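Local coordinates for putative isochorismatase (Streptomyces avermitilis, PDB 3KL2), which belongs to the isochorismatase family of cysteine hydrolases and is probably a hydrolase, whose substrate the structure alone does not show, at the interface of chains A and B and the interface of chains A and C. Sequence-based numbering; all coordinates share one arbitrary frame. Chains: chain A/B/C, Putative isochorismatase.

Contact 1: the interface of chains A and B. Residues chain A 94-97, 134; chain B 173, 203-204.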
loop_
_atom_site.group_PDB
_atom_site.type_symbol
_atom_site.label_atom_id
_atom_site.label_comp_id
_atom_site.label_asym_id
_atom_site.label_seq_id
_atom_site.Cartn_x
_atom_site.Cartn_y
_atom_site.Cartn_z
ATOM N N TYR A 94 18.745 -2.620 -11.500
ATOM C CA TYR A 94 19.851 -2.747 -10.566
ATOM C C TYR A 94 19.360 -3.666 -9.451
ATOM O O TYR A 94 18.165 -4.059 -9.425
ATOM C CB TYR A 94 20.295 -1.366 -10.016
ATOM C CG TYR A 94 19.346 -0.720 -8.985
ATOM C CD1 TYR A 94 18.213 -0.009 -9.381
ATOM C CD2 TYR A 94 19.607 -0.806 -7.627
ATOM C CE1 TYR A 94 17.371 0.603 -8.446
ATOM C CE2 TYR A 94 18.784 -0.221 -6.703
ATOM C CZ TYR A 94 17.656 0.487 -7.105
ATOM O OH TYR A 94 16.836 1.044 -6.144
ATOM N N GLY A 95 20.274 -4.037 -8.558
ATOM C CA GLY A 95 19.953 -4.870 -7.418
ATOM C C GLY A 95 19.641 -6.257 -7.887
ATOM O O GLY A 95 19.993 -6.629 -8.981
ATOM N N ILE A 96 18.948 -7.009 -7.058
ATOM C CA ILE A 96 18.731 -8.430 -7.281
ATOM C C ILE A 96 17.899 -8.767 -8.533
ATOM O O ILE A 96 18.022 -9.861 -9.054
ATOM C CB ILE A 96 18.089 -9.061 -6.025
ATOM C CG1 ILE A 96 18.092 -10.599 -6.062
ATOM C CG2 ILE A 96 16.679 -8.539 -5.862
ATOM C CD1 ILE A 96 19.471 -11.256 -6.092
ATOM N N LEU A 97 17.071 -7.846 -9.028
ATOM C CA LEU A 97 16.249 -8.144 -10.209
ATOM C C LEU A 97 17.067 -8.075 -11.483
ATOM O O LEU A 97 16.674 -8.634 -12.495
ATOM C CB LEU A 97 15.024 -7.222 -10.335
ATOM C CG LEU A 97 13.792 -7.468 -9.452
ATOM C CD1 LEU A 97 12.751 -6.398 -9.755
ATOM C CD2 LEU A 97 13.183 -8.907 -9.590
ATOM N N LEU A 134 10.084 -8.741 -5.116
ATOM C CA LEU A 134 10.502 -9.686 -4.099
ATOM C C LEU A 134 9.490 -9.822 -3.004
ATOM O O LEU A 134 9.187 -10.941 -2.512
ATOM C CB LEU A 134 11.842 -9.237 -3.518
ATOM C CG LEU A 134 13.034 -9.056 -4.499
ATOM C CD1 LEU A 134 13.155 -10.229 -5.524
ATOM C CD2 LEU A 134 12.984 -7.731 -5.185
ATOM N N TYR B 173 12.800 0.016 -3.036
ATOM C CA TYR B 173 13.175 -0.645 -4.252
ATOM C C TYR B 173 11.956 -1.263 -4.902
ATOM O O TYR B 173 11.745 -1.100 -6.083
ATOM C CB TYR B 173 14.205 -1.693 -3.891
ATOM C CG TYR B 173 14.689 -2.522 -4.999
ATOM C CD1 TYR B 173 15.844 -2.209 -5.636
ATOM C CD2 TYR B 173 14.043 -3.704 -5.348
ATOM C CE1 TYR B 173 16.363 -3.028 -6.645
ATOM C CE2 TYR B 173 14.549 -4.514 -6.337
ATOM C CZ TYR B 173 15.722 -4.156 -6.990
ATOM O OH TYR B 173 16.255 -4.935 -7.991
ATOM N N PRO B 203 23.183 -4.738 -1.001
ATOM C CA PRO B 203 23.382 -4.797 -2.461
ATOM C C PRO B 203 22.191 -5.337 -3.272
ATOM O O PRO B 203 22.026 -4.968 -4.408
ATOM C CB PRO B 203 24.637 -5.716 -2.638
ATOM C CG PRO B 203 25.330 -5.669 -1.331
ATOM C CD PRO B 203 24.240 -5.466 -0.277
ATOM N N MET B 204 21.382 -6.193 -2.678
ATOM C CA MET B 204 20.199 -6.697 -3.351
ATOM C C MET B 204 19.172 -5.580 -3.620
ATOM O O MET B 204 18.418 -5.678 -4.576
ATOM C CB MET B 204 19.528 -7.810 -2.541
ATOM C CG MET B 204 20.158 -9.260 -2.631
ATOM S SD MET B 204 19.282 -10.208 -1.354
ATOM C CE MET B 204 18.879 -11.694 -2.193
#

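Contact 2: the interface of chains A and C. Residues chain A 88-89, 97, 130, 132-133, 139; chain C 141, 144, 148.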
loop_
_atom_site.group_PDB
_atom_site.type_symbol
_atom_site.label_atom_id
_atom_site.label_comp_id
_atom_site.label_asym_id
_atom_site.label_seq_id
_atom_site.Cartn_x
_atom_site.Cartn_y
_atom_site.Cartn_z
ATOM N N GLU A 88 8.053 -5.422 -18.962
ATOM C CA GLU A 88 7.294 -4.961 -17.796
ATOM C C GLU A 88 8.182 -4.283 -16.744
ATOM O O GLU A 88 7.648 -3.717 -15.759
ATOM C CB GLU A 88 6.535 -6.127 -17.081
ATOM C CG GLU A 88 5.586 -6.929 -18.010
ATOM C CD GLU A 88 5.102 -8.241 -17.403
ATOM O OE1 GLU A 88 5.924 -9.082 -16.967
ATOM O OE2 GLU A 88 3.877 -8.454 -17.365
ATOM N N LEU A 89 9.510 -4.405 -16.907
ATOM C CA LEU A 89 10.492 -3.832 -15.975
ATOM C C LEU A 89 11.227 -2.717 -16.672
ATOM O O LEU A 89 11.277 -2.694 -17.895
ATOM C CB LEU A 89 11.522 -4.853 -15.553
ATOM C CG LEU A 89 11.012 -6.085 -14.815
ATOM C CD1 LEU A 89 12.234 -6.925 -14.338
ATOM C CD2 LEU A 89 10.042 -5.754 -13.652
ATOM N N LEU A 97 17.071 -7.846 -9.028
ATOM C CA LEU A 97 16.249 -8.144 -10.209
ATOM C C LEU A 97 17.067 -8.075 -11.483
ATOM O O LEU A 97 16.674 -8.634 -12.495
ATOM C CB LEU A 97 15.024 -7.222 -10.335
ATOM C CG LEU A 97 13.792 -7.468 -9.452
ATOM C CD1 LEU A 97 12.751 -6.398 -9.755
ATOM C CD2 LEU A 97 13.183 -8.907 -9.590
ATOM N N GLY A 130 0.401 -11.628 -10.049
ATOM C CA GLY A 130 0.974 -10.328 -10.123
ATOM C C GLY A 130 2.479 -10.281 -9.816
ATOM O O GLY A 130 3.129 -9.331 -10.262
ATOM N N ARG A 132 6.051 -9.634 -9.337
ATOM C CA ARG A 132 7.140 -9.174 -10.177
ATOM C C ARG A 132 8.376 -8.704 -9.407
ATOM O O ARG A 132 9.420 -8.521 -9.993
ATOM C CB ARG A 132 6.666 -8.024 -11.025
ATOM C CG ARG A 132 5.701 -8.426 -12.099
ATOM C CD ARG A 132 6.352 -9.240 -13.133
ATOM N NE ARG A 132 5.507 -9.406 -14.289
ATOM C CZ ARG A 132 4.460 -10.228 -14.359
ATOM N NH1 ARG A 132 4.101 -10.998 -13.319
ATOM N NH2 ARG A 132 3.785 -10.291 -15.501
ATOM N N GLY A 133 8.236 -8.500 -8.097
ATOM C CA GLY A 133 9.328 -8.069 -7.269
ATOM C C GLY A 133 9.531 -9.133 -6.255
ATOM O O GLY A 133 9.204 -10.289 -6.486
ATOM N N SER A 139 3.370 -6.469 -5.283
ATOM C CA SER A 139 2.873 -6.450 -6.670
ATOM C C SER A 139 1.806 -7.532 -6.971
ATOM O O SER A 139 1.603 -7.862 -8.126
ATOM C CB SER A 139 4.051 -6.582 -7.643
ATOM O OG SER A 139 4.807 -7.754 -7.354
ATOM N N ASN C 141 -0.261 -5.733 -10.008
ATOM C CA ASN C 141 1.061 -5.281 -10.246
ATOM C C ASN C 141 1.107 -3.992 -11.004
ATOM O O ASN C 141 2.160 -3.589 -11.473
ATOM C CB ASN C 141 1.867 -6.372 -10.915
ATOM C CG ASN C 141 1.272 -6.861 -12.227
ATOM O OD1 ASN C 141 0.324 -6.303 -12.730
ATOM N ND2 ASN C 141 1.858 -7.926 -12.776
ATOM N N PHE C 144 3.792 -1.366 -9.394
ATOM C CA PHE C 144 5.100 -1.900 -9.680
ATOM C C PHE C 144 5.534 -1.637 -11.110
ATOM O O PHE C 144 6.624 -1.188 -11.326
ATOM C CB PHE C 144 5.170 -3.387 -9.396
ATOM C CG PHE C 144 6.544 -3.940 -9.515
ATOM C CD1 PHE C 144 7.373 -4.000 -8.421
ATOM C CD2 PHE C 144 7.035 -4.339 -10.739
ATOM C CE1 PHE C 144 8.656 -4.496 -8.555
ATOM C CE2 PHE C 144 8.326 -4.836 -10.863
ATOM C CZ PHE C 144 9.126 -4.918 -9.794
ATOM N N SER C 148 8.372 0.829 -12.308
ATOM C CA SER C 148 9.526 0.226 -12.964
ATOM C C SER C 148 9.811 0.836 -14.363
ATOM O O SER C 148 10.973 1.023 -14.726
ATOM C CB SER C 148 9.408 -1.286 -13.090
ATOM O OG SER C 148 10.702 -1.825 -13.279
HETATM O O HOH W 1 1.589 -8.131 -15.680
#

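Contact 1: the interface of chains A and B
B:Tyr173 reaches across from helix 164-174 of chain B to the chain A backbone where helix 96-103 begins. Its phenol OH donates to the carbonyl O of A:Tyr94 at 2.5 Å. It lies in the carbonyl plane, with a C=O...O angle of 146°. The same hydroxyl accepts from the backbone N of A:Leu97 at 3.2 Å. It thus donates to one backbone group and accepts from another, roughly at right angles, which should hold the end of the ring in place. The backbone N of A:Ile96 donates to the carbonyl O of B:Met204 at 2.9 Å. Both N-H groups belong to the first turn of helix 96-103, which would tend to polarise their acceptors.

The A:Tyr94 and B:Tyr173 rings meet edge to face, with planes 80° apart. The CD1-CE1 edge of B:Tyr173 lies over one face of the A:Tyr94 ring, toward its rim, and CD1 is 3.6 Å from A:Tyr94 CZ. CG of B:Tyr173 stands anti to its backbone N (chi1 178°), which carries the ring out toward chain A.

A:Leu134 CD2 comes against the rim atom CE2 of B:Tyr173 from slightly off its plane, 3.8 Å away. A:Ile96 and B:Met204 run side by side, and the thioether chain bends at chi3, bringing CE to 4.0 Å from A:Ile96 CD1. In the deposited assembly the site joins A and B; if biological, it would tie the start of helix 96-103 to a neighbouring subunit.

Contact 2: the interface of chains A and C
C:Phe144 buries the most surface of the residues here, and its ring enters a pocket lined by A:Leu89, A:Arg132, A:Gly133, A:Ser139 and A:Leu97. With chi1 at -173°, the ring swings away from the N side of its own backbone and points into chain A. Its rim meets A:Leu89 in the ring plane, with CE2 3.4 Å from A:Leu89 CD2. A:Leu97 CD1 also lies in that plane, near CZ. A:Arg132 CB (3.6 Å from CE2) and A:Gly133 CA (near CE1) lie over one face of the ring.

A:Ser139 lies at the base of the phenylalanine. Its CB is 3.8 Å from C:Phe144 CB and borders C:Asn141 CB. Its OG turns away to accept a hydrogen bond from the backbone N of A:Arg132 at 3.0 Å, which steadies one wall of the pocket.

C:Asn141 supplies the polar contact. Its amide ND2 donates to the carbonyl O of A:Gly130 at 3.1 Å, a bent bond (138° at H). ND2 sits over the centre of the A:Arg132 guanidinium, with the amide and guanidinium planes 84° apart. A:Glu88 holds that guanidinium side-on. NE hydrogen-bonds OE1 from above the carboxylate plane, while NH2 reaches OE2 on its syn side in a salt bridge of 2.6 Å. Water 1 links OE2 to C:Asn141 ND2.

In the fold, C:Asn141 and helix 142-148, as far as C:Ser148, lie against loops of chain A, the end of helix 136-139 and A:Leu97 of helix 96-103.

Contact 1 and contact 2 lie side by side on chain A, with the centres of their C-alpha atoms about 12 Å apart. They share A:Leu97, in helix 96-103. Its backbone N bonds in contact 1, and the CD1 branch of its side chain reaches into contact 2. The loop residues A:Gly133 and A:Leu134 are sequence neighbours that face different partners. Each interface is two-fold symmetric, so each contact has a twin with the chains exchanged. One region of chain A thus meets two other subunits. This fits the deposited assembly of four copies, though the structure alone does not show that this is the biological form.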